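Local structure of centrosome-associated zinc finger protein CP190 (Drosophila melanogaster, 6ER1) at the interface of chains A and B. The protein plays a central part in chromatin domain organisation and boundary function, recruited by insulator DNA-binding proteins, and homodimerizes through the BTB domain shown here. Coordinates in Å, arbitrary orientation; residue numbers count along the deposited sequence, not the author numbering. Chains: chain A/B, Centrosome-associated zinc finger protein CP190.

Contact 1: the interface of chains A and B. Residues chain A 96-98, 100, 123; chain B 12-14.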
loop_
_atom_site.group_PDB
_atom_site.type_symbol
_atom_site.label_atom_id
_atom_site.label_comp_id
_atom_site.label_asym_id
_atom_site.label_seq_id
_atom_site.Cartn_x
_atom_site.Cartn_y
_atom_site.Cartn_z
ATOM N N GLY A 96 -7.512 3.519 -9.981
ATOM C CA GLY A 96 -7.470 3.283 -11.403
ATOM C C GLY A 96 -8.450 4.034 -12.265
ATOM O O GLY A 96 -8.413 3.888 -13.481
ATOM N N THR A 97 -9.323 4.855 -11.640
ATOM C CA THR A 97 -10.301 5.671 -12.307
ATOM C C THR A 97 -9.883 7.136 -12.177
ATOM O O THR A 97 -9.533 7.602 -11.083
ATOM C CB THR A 97 -11.683 5.466 -11.683
ATOM O OG1 THR A 97 -12.126 4.130 -11.876
ATOM C CG2 THR A 97 -12.687 6.394 -12.299
ATOM N N LEU A 98 -9.897 7.845 -13.301
ATOM C CA LEU A 98 -9.705 9.290 -13.318
ATOM C C LEU A 98 -11.067 9.936 -13.611
ATOM O O LEU A 98 -11.658 9.677 -14.652
ATOM C CB LEU A 98 -8.732 9.710 -14.414
ATOM C CG LEU A 98 -8.403 11.204 -14.443
ATOM C CD1 LEU A 98 -7.505 11.634 -13.299
ATOM C CD2 LEU A 98 -7.850 11.639 -15.806
ATOM N N PHE A 100 -12.934 13.587 -14.067
ATOM C CA PHE A 100 -12.464 14.892 -14.471
ATOM C C PHE A 100 -13.518 15.556 -15.331
ATOM O O PHE A 100 -14.230 14.905 -16.066
ATOM C CB PHE A 100 -11.139 14.813 -15.237
ATOM C CG PHE A 100 -11.213 14.128 -16.578
ATOM C CD1 PHE A 100 -11.405 12.766 -16.674
ATOM C CD2 PHE A 100 -11.148 14.846 -17.742
ATOM C CE1 PHE A 100 -11.488 12.138 -17.908
ATOM C CE2 PHE A 100 -11.236 14.236 -18.972
ATOM C CZ PHE A 100 -11.402 12.875 -19.058
ATOM N N LEU A 123 -3.443 6.408 -20.184
ATOM C CA LEU A 123 -4.896 6.485 -20.039
ATOM C C LEU A 123 -5.490 7.719 -20.778
ATOM O O LEU A 123 -6.483 7.592 -21.502
ATOM C CB LEU A 123 -5.245 6.495 -18.565
ATOM C CG LEU A 123 -6.744 6.619 -18.257
ATOM C CD1 LEU A 123 -7.549 5.490 -18.886
ATOM C CD2 LEU A 123 -6.971 6.700 -16.774
ATOM N N VAL B 12 -12.651 7.880 -16.916
ATOM C CA VAL B 12 -11.958 6.872 -17.722
ATOM C C VAL B 12 -11.160 6.027 -16.724
ATOM O O VAL B 12 -10.846 6.507 -15.613
ATOM C CB VAL B 12 -11.063 7.474 -18.818
ATOM C CG1 VAL B 12 -11.874 8.219 -19.865
ATOM C CG2 VAL B 12 -10.001 8.400 -18.232
ATOM N N LYS B 13 -10.856 4.779 -17.084
ATOM C CA LYS B 13 -10.227 3.877 -16.139
ATOM C C LYS B 13 -9.211 2.956 -16.792
ATOM O O LYS B 13 -9.311 2.615 -17.983
ATOM C CB LYS B 13 -11.250 3.045 -15.372
ATOM C CG LYS B 13 -12.082 2.080 -16.180
ATOM C CD LYS B 13 -13.133 1.397 -15.302
ATOM C CE LYS B 13 -13.410 -0.036 -15.745
ATOM N NZ LYS B 13 -12.436 -1.035 -15.186
ATOM N N VAL B 14 -8.227 2.548 -15.981
ATOM C CA VAL B 14 -7.294 1.479 -16.322
ATOM C C VAL B 14 -7.871 0.200 -15.703
ATOM O O VAL B 14 -8.101 0.127 -14.500
ATOM C CB VAL B 14 -5.889 1.759 -15.729
ATOM C CG1 VAL B 14 -4.930 0.581 -15.924
ATOM C CG2 VAL B 14 -5.303 3.012 -16.338
#
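This is an intermolecular beta interface of the BTB/POZ dimer: the N-terminal strand 9-13 of chain B is exchanged onto chain A and pairs antiparallel with strand 97-101, tying the two subunits together by backbone bonds. Backbone hydrogen bonds set the register. B:Val14 N donates to A:Gly96 O at 2.8 Å, lying in the carbonyl plane. A:Leu98 N donates to B:Val12 O at 2.8 Å, and a C=O...N angle of 172° puts the amide almost on the carbonyl axis. The return bond from B:Val12 N to A:Leu98 O is longer, 3.1 Å, with the donor tilted 15° from the carbonyl plane.

B:Val12 and B:Val14 face helix 118-124, where A:Leu123 lies across them. One methyl of B:Val12, CG2, sits between its own backbone N and carbonyl carbon (chi1 of CG1 -65°) and thereby reaches A:Leu123 CG at 3.7 Å. The same methyl meets the rim of the A:Phe100 ring at CE1, 4.0 Å away, so it is shared by a helix and a strand of the partner. A:Leu123 splits its branches: CD1 rests 3.5 Å from the carbonyl oxygen of B:Lys13, while CD2 packs on B:Val12 CG2 and, at 4.1 Å, on B:Val14 CG2. B:Lys13 points to the opposite side of the sheet, where its CB lies 3.8 Å from the hydroxyl OG1 of A:Thr97 and its chain bends away at chi3 and chi4.

Contact 2: the interface of chains A and B. Residues chain A 21, 25, 52-53, 56; chain B 21, 25, 28, 52.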
loop_
_atom_site.group_PDB
_atom_site.type_symbol
_atom_site.label_atom_id
_atom_site.label_comp_id
_atom_site.label_asym_id
_atom_site.label_seq_id
_atom_site.Cartn_x
_atom_site.Cartn_y
_atom_site.Cartn_z
ATOM N N PHE A 21 -7.250 -6.055 -1.739
ATOM C CA PHE A 21 -6.311 -5.159 -1.150
ATOM C C PHE A 21 -6.677 -3.690 -1.394
ATOM O O PHE A 21 -6.613 -2.877 -0.474
ATOM C CB PHE A 21 -4.881 -5.433 -1.652
ATOM C CG PHE A 21 -3.877 -4.580 -0.969
ATOM C CD1 PHE A 21 -3.417 -4.924 0.290
ATOM C CD2 PHE A 21 -3.472 -3.375 -1.537
ATOM C CE1 PHE A 21 -2.546 -4.104 0.965
ATOM C CE2 PHE A 21 -2.614 -2.548 -0.852
ATOM C CZ PHE A 21 -2.159 -2.915 0.394
ATOM N N LEU A 25 -7.150 -0.562 1.160
ATOM C CA LEU A 25 -6.345 0.623 1.004
ATOM C C LEU A 25 -7.209 1.905 0.833
ATOM O O LEU A 25 -6.920 2.941 1.413
ATOM C CB LEU A 25 -5.473 0.491 -0.237
ATOM C CG LEU A 25 -4.532 1.618 -0.593
ATOM C CD1 LEU A 25 -3.432 1.791 0.449
ATOM C CD2 LEU A 25 -3.992 1.463 -2.022
ATOM N N LEU A 52 3.774 5.285 -0.435
ATOM C CA LEU A 52 3.956 4.132 -1.289
ATOM C C LEU A 52 2.925 4.064 -2.392
ATOM O O LEU A 52 3.240 3.551 -3.486
ATOM C CB LEU A 52 4.006 2.877 -0.455
ATOM C CG LEU A 52 2.793 2.151 0.069
ATOM C CD1 LEU A 52 2.044 1.451 -1.062
ATOM C CD2 LEU A 52 3.166 1.101 1.101
ATOM N N VAL A 53 1.696 4.578 -2.136
ATOM C CA VAL A 53 0.698 4.549 -3.196
ATOM C C VAL A 53 1.105 5.511 -4.319
ATOM O O VAL A 53 1.008 5.200 -5.524
ATOM C CB VAL A 53 -0.688 4.920 -2.637
ATOM C CG1 VAL A 53 -1.697 4.998 -3.761
ATOM C CG2 VAL A 53 -1.131 3.846 -1.635
ATOM N N ALA A 56 3.960 4.181 -6.571
ATOM C CA ALA A 56 3.673 3.112 -7.555
ATOM C C ALA A 56 3.483 3.669 -8.971
ATOM O O ALA A 56 3.677 2.945 -9.943
ATOM C CB ALA A 56 2.437 2.356 -7.151
ATOM N N PHE B 21 -1.197 -2.526 -9.190
ATOM C CA PHE B 21 -0.726 -1.990 -7.955
ATOM C C PHE B 21 0.077 -3.015 -7.145
ATOM O O PHE B 21 1.136 -2.687 -6.612
ATOM C CB PHE B 21 -1.885 -1.441 -7.102
ATOM C CG PHE B 21 -1.403 -0.783 -5.862
ATOM C CD1 PHE B 21 -0.924 0.514 -5.907
ATOM C CD2 PHE B 21 -1.325 -1.499 -4.670
ATOM C CE1 PHE B 21 -0.404 1.107 -4.782
ATOM C CE2 PHE B 21 -0.788 -0.908 -3.550
ATOM C CZ PHE B 21 -0.329 0.387 -3.613
ATOM N N LEU B 25 3.793 -2.848 -5.503
ATOM C CA LEU B 25 3.964 -3.042 -4.085
ATOM C C LEU B 25 4.945 -4.205 -3.763
ATOM O O LEU B 25 5.784 -4.095 -2.881
ATOM C CB LEU B 25 2.623 -3.386 -3.451
ATOM C CG LEU B 25 2.559 -3.622 -1.959
ATOM C CD1 LEU B 25 2.875 -2.357 -1.169
ATOM C CD2 LEU B 25 1.228 -4.271 -1.555
ATOM N N PHE B 28 8.411 -3.050 -4.279
ATOM C CA PHE B 28 8.857 -2.262 -3.141
ATOM C C PHE B 28 9.272 -3.127 -1.922
ATOM O O PHE B 28 10.237 -2.818 -1.212
ATOM C CB PHE B 28 7.779 -1.269 -2.706
ATOM C CG PHE B 28 7.457 -0.189 -3.717
ATOM C CD1 PHE B 28 8.400 0.280 -4.647
ATOM C CD2 PHE B 28 6.180 0.323 -3.741
ATOM C CE1 PHE B 28 8.064 1.274 -5.544
ATOM C CE2 PHE B 28 5.845 1.342 -4.610
ATOM C CZ PHE B 28 6.772 1.798 -5.520
ATOM N N LEU B 52 0.856 -0.581 6.425
ATOM C CA LEU B 52 -0.456 -0.576 5.818
ATOM C C LEU B 52 -0.789 -1.893 5.156
ATOM O O LEU B 52 -1.979 -2.270 5.118
ATOM C CB LEU B 52 -0.585 0.599 4.882
ATOM C CG LEU B 52 -0.058 0.627 3.469
ATOM C CD1 LEU B 52 -0.887 -0.275 2.560
ATOM C CD2 LEU B 52 -0.085 2.029 2.885
#
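The carbonyl oxygen of A:Leu52, in the first turn of helix 51-57, meets the rim of the B:Phe28 ring at CE2, 3.6 Å away, and the backbone N of A:Ala56 lies in the plane of that ring at its edge. These are van der Waals contacts; around them, side-chain carbons pack about the two-fold axis.

B:Phe21 is the most buried residue of the patch. Its CG stands opposite the backbone N (chi1 -175°), which sends the ring away from helix 17-31 toward the partner. There its atom CZ touches A:Leu52 CD1 at 3.6 Å, the two side chains crossing at about a right angle. A:Val53 CA lies at the ring edge in plane, the methyl of A:Ala56 packs on CE1 at 3.9 Å, and A:Leu25 CD2 sits over one face near the rim, 4.1 Å from B:Phe21 CZ. On the axis the rings of A:Phe21 and B:Phe21 meet obliquely through their CE2 atoms, 3.6 Å apart. Shortening B:Phe21 to an alanine would probably open a gap between A:Leu52, A:Val53 and A:Ala56 and leave A:Phe21 without its twin.

A:Leu52 and B:Leu52 both hold CG between backbone N and carbonyl carbon (chi1 81°), an uncommon helical conformation that points both branches at the axis. Consequently they meet tip to tip, CD2 to CD2 at 3.8 Å, while A:Leu52 CD1 fills the angle between B:Phe21 and B:Leu25, and B:Leu52 CD1 that between A:Phe21 and A:Leu25. The site forms the hydrophobic centre of the BTB homodimer.

Contact 3: the interface of chains A and B. Residues chain A 51-52, 55-56, 59, 62; chain B 28, 34.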
loop_
_atom_site.group_PDB
_atom_site.type_symbol
_atom_site.label_atom_id
_atom_site.label_comp_id
_atom_site.label_asym_id
_atom_site.label_seq_id
_atom_site.Cartn_x
_atom_site.Cartn_y
_atom_site.Cartn_z
ATOM N N ARG A 51 2.688 7.531 0.957
ATOM C CA ARG A 51 3.829 7.683 0.061
ATOM C C ARG A 51 3.950 6.523 -0.924
ATOM O O ARG A 51 4.193 6.771 -2.117
ATOM C CB ARG A 51 5.093 7.848 0.865
ATOM C CG ARG A 51 6.255 8.406 0.106
ATOM C CD ARG A 51 7.471 8.587 1.025
ATOM N NE ARG A 51 7.331 9.815 1.820
ATOM C CZ ARG A 51 7.034 9.888 3.112
ATOM N NH1 ARG A 51 6.837 8.797 3.841
ATOM N NH2 ARG A 51 6.932 11.085 3.699
ATOM N N LEU A 52 3.774 5.285 -0.435
ATOM C CA LEU A 52 3.956 4.132 -1.289
ATOM C C LEU A 52 2.925 4.064 -2.392
ATOM O O LEU A 52 3.240 3.551 -3.486
ATOM C CB LEU A 52 4.006 2.877 -0.455
ATOM C CG LEU A 52 2.793 2.151 0.069
ATOM C CD1 LEU A 52 2.044 1.451 -1.062
ATOM C CD2 LEU A 52 3.166 1.101 1.101
ATOM N N SER A 55 4.046 6.506 -5.029
ATOM C CA SER A 55 5.297 6.027 -5.650
ATOM C C SER A 55 5.081 4.893 -6.668
ATOM O O SER A 55 5.918 4.682 -7.546
ATOM C CB SER A 55 6.287 5.559 -4.614
ATOM O OG SER A 55 6.589 6.608 -3.677
ATOM N N ALA A 56 3.960 4.181 -6.571
ATOM C CA ALA A 56 3.673 3.112 -7.555
ATOM C C ALA A 56 3.483 3.669 -8.971
ATOM O O ALA A 56 3.677 2.945 -9.943
ATOM C CB ALA A 56 2.437 2.356 -7.151
ATOM N N ASP A 59 7.558 9.122 -9.660
ATOM C CA ASP A 59 8.580 9.602 -8.708
ATOM C C ASP A 59 8.479 11.120 -8.426
ATOM O O ASP A 59 9.279 11.678 -7.684
ATOM C CB ASP A 59 9.986 9.263 -9.179
ATOM C CG ASP A 59 10.281 7.791 -9.063
ATOM O OD1 ASP A 59 10.096 7.290 -7.938
ATOM O OD2 ASP A 59 10.627 7.184 -10.098
ATOM N N ASN A 62 8.369 12.087 -4.841
ATOM C CA ASN A 62 9.707 11.922 -4.294
ATOM C C ASN A 62 10.556 13.182 -4.531
ATOM O O ASN A 62 11.220 13.682 -3.634
ATOM C CB ASN A 62 10.429 10.660 -4.810
ATOM C CG ASN A 62 9.770 9.372 -4.346
ATOM O OD1 ASN A 62 9.321 9.270 -3.215
ATOM N ND2 ASN A 62 9.770 8.363 -5.211
ATOM N N PHE B 28 8.411 -3.050 -4.279
ATOM C CA PHE B 28 8.857 -2.262 -3.141
ATOM C C PHE B 28 9.272 -3.127 -1.922
ATOM O O PHE B 28 10.237 -2.818 -1.212
ATOM C CB PHE B 28 7.779 -1.269 -2.706
ATOM C CG PHE B 28 7.457 -0.189 -3.717
ATOM C CD1 PHE B 28 8.400 0.280 -4.647
ATOM C CD2 PHE B 28 6.180 0.323 -3.741
ATOM C CE1 PHE B 28 8.064 1.274 -5.544
ATOM C CE2 PHE B 28 5.845 1.342 -4.610
ATOM C CZ PHE B 28 6.772 1.798 -5.520
ATOM N N TYR B 34 10.212 2.176 1.017
ATOM C CA TYR B 34 9.081 2.761 1.747
ATOM C C TYR B 34 8.665 1.924 2.936
ATOM O O TYR B 34 7.626 2.196 3.543
ATOM C CB TYR B 34 7.853 3.120 0.848
ATOM C CG TYR B 34 8.246 3.807 -0.445
ATOM C CD1 TYR B 34 8.705 5.103 -0.425
ATOM C CD2 TYR B 34 8.296 3.111 -1.666
ATOM C CE1 TYR B 34 9.138 5.735 -1.588
ATOM C CE2 TYR B 34 8.729 3.740 -2.837
ATOM C CZ TYR B 34 9.146 5.068 -2.782
ATOM O OH TYR B 34 9.598 5.741 -3.903
#
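B:Tyr34 carries this part of the BTB dimer interface, hiding 100 Å² against chain A, with B:Phe28 and A:Ser55 as its main neighbours. The tyrosine follows helix 17-31 in a loop, with a left-handed backbone (phi 69°), and lays its ring against helix 51-57, along A:Arg51, A:Leu52 and A:Ser55. A:Ser55 comes up under one face near the phenol carbon: CB is 3.4 Å from B:Tyr34 CZ. The serine hydroxyl OG lies over the ring face beside CZ and OH, 3.1 Å from B:Tyr34 OH, so a hydrogen bond to the phenol oxygen is at best weak and doubtful. The hydrogen of OG is directed instead to A:Arg51 O, in a bond 2.9 Å long made from above the carbonyl plane.

B:Phe28 buttresses the ring from its own chain: B:Tyr34 CE2 stands 3.7 Å above the phenylalanine face, an edge-to-face contact, while A:Ser55 O lies in plane at the phenylalanine edge. Beyond the opposite rim, the aliphatic part of A:Arg51 passes with CD 4.0 Å from B:Tyr34 CD1.

The phenol oxygen accepts a hydrogen bond from A:Asn62 ND2 at 2.9 Å (149° at the hydrogen), 22° out of the amide plane, with amide and ring planes nearly parallel. A phenylalanine in place of B:Tyr34 would keep the ring but would probably leave A:Asn62 ND2 without its mate across the interface. A:Asp59 OD1 accepts a second bond from ND2 on its anti lone pair at 2.9 Å, which probably fixes the amide's orientation.

Contact 4: the interface of chains A and B. Residues chain A 56-57, 92-94, 119; chain B 17, 20.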
loop_
_atom_site.group_PDB
_atom_site.type_symbol
_atom_site.label_atom_id
_atom_site.label_comp_id
_atom_site.label_asym_id
_atom_site.label_seq_id
_atom_site.Cartn_x
_atom_site.Cartn_y
_atom_site.Cartn_z
ATOM N N ALA A 56 3.960 4.181 -6.571
ATOM C CA ALA A 56 3.673 3.112 -7.555
ATOM C C ALA A 56 3.483 3.669 -8.971
ATOM O O ALA A 56 3.677 2.945 -9.943
ATOM C CB ALA A 56 2.437 2.356 -7.151
ATOM N N CYS A 57 3.031 4.932 -9.024
ATOM C CA CYS A 57 2.713 5.598 -10.312
ATOM C C CYS A 57 3.712 6.601 -10.803
ATOM O O CYS A 57 3.734 6.939 -12.022
ATOM C CB CYS A 57 1.359 6.310 -10.269
ATOM S SG CYS A 57 -0.020 5.163 -10.237
ATOM N N PHE A 92 -7.068 8.772 -8.715
ATOM C CA PHE A 92 -6.667 7.808 -9.752
ATOM C C PHE A 92 -5.620 6.836 -9.199
ATOM O O PHE A 92 -5.758 5.601 -9.405
ATOM C CB PHE A 92 -6.137 8.507 -10.999
ATOM C CG PHE A 92 -5.489 7.601 -11.981
ATOM C CD1 PHE A 92 -6.187 6.733 -12.766
ATOM C CD2 PHE A 92 -4.124 7.551 -11.996
ATOM C CE1 PHE A 92 -5.537 5.851 -13.606
ATOM C CE2 PHE A 92 -3.456 6.680 -12.841
ATOM C CZ PHE A 92 -4.166 5.847 -13.661
ATOM N N MET A 93 -4.639 7.356 -8.477
ATOM C CA MET A 93 -3.590 6.425 -7.959
ATOM C C MET A 93 -4.163 5.382 -7.031
ATOM O O MET A 93 -3.688 4.213 -7.011
ATOM C CB MET A 93 -2.504 7.190 -7.246
ATOM C CG MET A 93 -1.719 8.076 -8.133
ATOM S SD MET A 93 -0.753 9.215 -7.116
ATOM C CE MET A 93 0.423 9.641 -8.180
ATOM N N TYR A 94 -5.205 5.699 -6.270
ATOM C CA TYR A 94 -5.859 4.756 -5.346
ATOM C C TYR A 94 -6.848 3.802 -6.000
ATOM O O TYR A 94 -7.143 2.729 -5.454
ATOM C CB TYR A 94 -6.560 5.480 -4.208
ATOM C CG TYR A 94 -5.629 5.956 -3.114
ATOM C CD1 TYR A 94 -4.960 7.154 -3.188
ATOM C CD2 TYR A 94 -5.369 5.143 -2.007
ATOM C CE1 TYR A 94 -4.078 7.565 -2.206
ATOM C CE2 TYR A 94 -4.499 5.549 -1.017
ATOM C CZ TYR A 94 -3.837 6.753 -1.113
ATOM O OH TYR A 94 -3.006 7.186 -0.119
ATOM N N VAL A 119 1.562 5.801 -16.541
ATOM C CA VAL A 119 0.304 5.075 -16.544
ATOM C C VAL A 119 -0.893 6.039 -16.813
ATOM O O VAL A 119 -1.842 5.652 -17.445
ATOM C CB VAL A 119 0.090 4.238 -15.278
ATOM C CG1 VAL A 119 -0.013 5.066 -14.033
ATOM C CG2 VAL A 119 -1.036 3.221 -15.413
ATOM N N TRP B 17 -6.720 -2.600 -11.990
ATOM C CA TRP B 17 -5.826 -1.743 -11.211
ATOM C C TRP B 17 -5.153 -2.473 -10.054
ATOM O O TRP B 17 -3.985 -2.212 -9.734
ATOM C CB TRP B 17 -6.587 -0.510 -10.667
ATOM C CG TRP B 17 -5.670 0.540 -10.142
ATOM C CD1 TRP B 17 -5.577 1.005 -8.883
ATOM C CD2 TRP B 17 -4.729 1.281 -10.911
ATOM N NE1 TRP B 17 -4.600 1.967 -8.798
ATOM C CE2 TRP B 17 -4.085 2.171 -10.041
ATOM C CE3 TRP B 17 -4.389 1.301 -12.273
ATOM C CZ2 TRP B 17 -3.140 3.087 -10.481
ATOM C CZ3 TRP B 17 -3.472 2.222 -12.703
ATOM C CH2 TRP B 17 -2.844 3.086 -11.813
ATOM N N PHE B 20 -2.082 -4.260 -11.308
ATOM C CA PHE B 20 -1.035 -3.235 -11.506
ATOM C C PHE B 20 -0.371 -2.852 -10.172
ATOM O O PHE B 20 0.850 -2.847 -10.040
ATOM C CB PHE B 20 -1.628 -2.015 -12.230
ATOM C CG PHE B 20 -0.719 -0.792 -12.248
ATOM C CD1 PHE B 20 0.266 -0.654 -13.197
ATOM C CD2 PHE B 20 -0.820 0.180 -11.266
ATOM C CE1 PHE B 20 1.116 0.439 -13.191
ATOM C CE2 PHE B 20 0.050 1.257 -11.223
ATOM C CZ PHE B 20 1.002 1.400 -12.195
#
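A knob-into-pocket interface anchors the start of chain B's helix 17-31 in chain A: the indole of B:Trp17 enters a groove of the partner and adds a directed hydrogen bond to the apolar contacts of the BTB dimer. The bond runs from the indole B:Trp17 NE1 to the backbone A:Met93 O, 3.0 Å long and 149° at the hydrogen. The oxygen lies close to the indole plane, as the N-H requires, yet the donor stands 55° out of the carbonyl plane, so the acceptor is approached from above and not along a lone pair.

Both faces of the indole are occupied near the rim. A:Phe92 O lies 3.4 Å above one, and B:Phe20 CD2, from the next turn of the same helix, lies over the other. With CG opposite its backbone N (chi1 -167°), B:Trp17 directs its six-membered ring inward. There CH2 meets A:Phe92 CZ at 3.6 Å, the two side chains crossing at about a right angle. The sulfur A:Cys57 SG packs on CZ2 at 3.8 Å, and A:Val119 CG2 borders CZ3 in the ring plane at the same separation. B:Phe20 shares this wall, its CE2 being 4.0 Å from A:Cys57 SG, while its CZ lies 3.8 Å from A:Ala56 O.

In the fold, the pocket gathers the C-terminal ends of helices 51-57 and 83-95 and the first turn of helix 118-124, so one indole touches three helices of the partner.

The four contacts lie along the same dimer surface. By C-alpha centres, contact 1 is about 9 Å from contact 4, 18 Å from contact 2 and 20 Å from contact 3. Contacts 2 and 3 are about 8 Å apart and share A:Leu52, A:Ala56 and B:Phe28; A:Ala56 recurs in contact 4, about 9 Å from contact 2 and 11 Å from contact 3. Chain B's helix 17-31 contributes to contacts 2, 3 and 4, joined by B:Leu52 in contact 2 and loop residue B:Tyr34 in contact 3; its preceding strand supplies contact 1. Two-fold symmetry repeats each, consistent with BTB homodimerization, the exchanged strand intertwining the subunits.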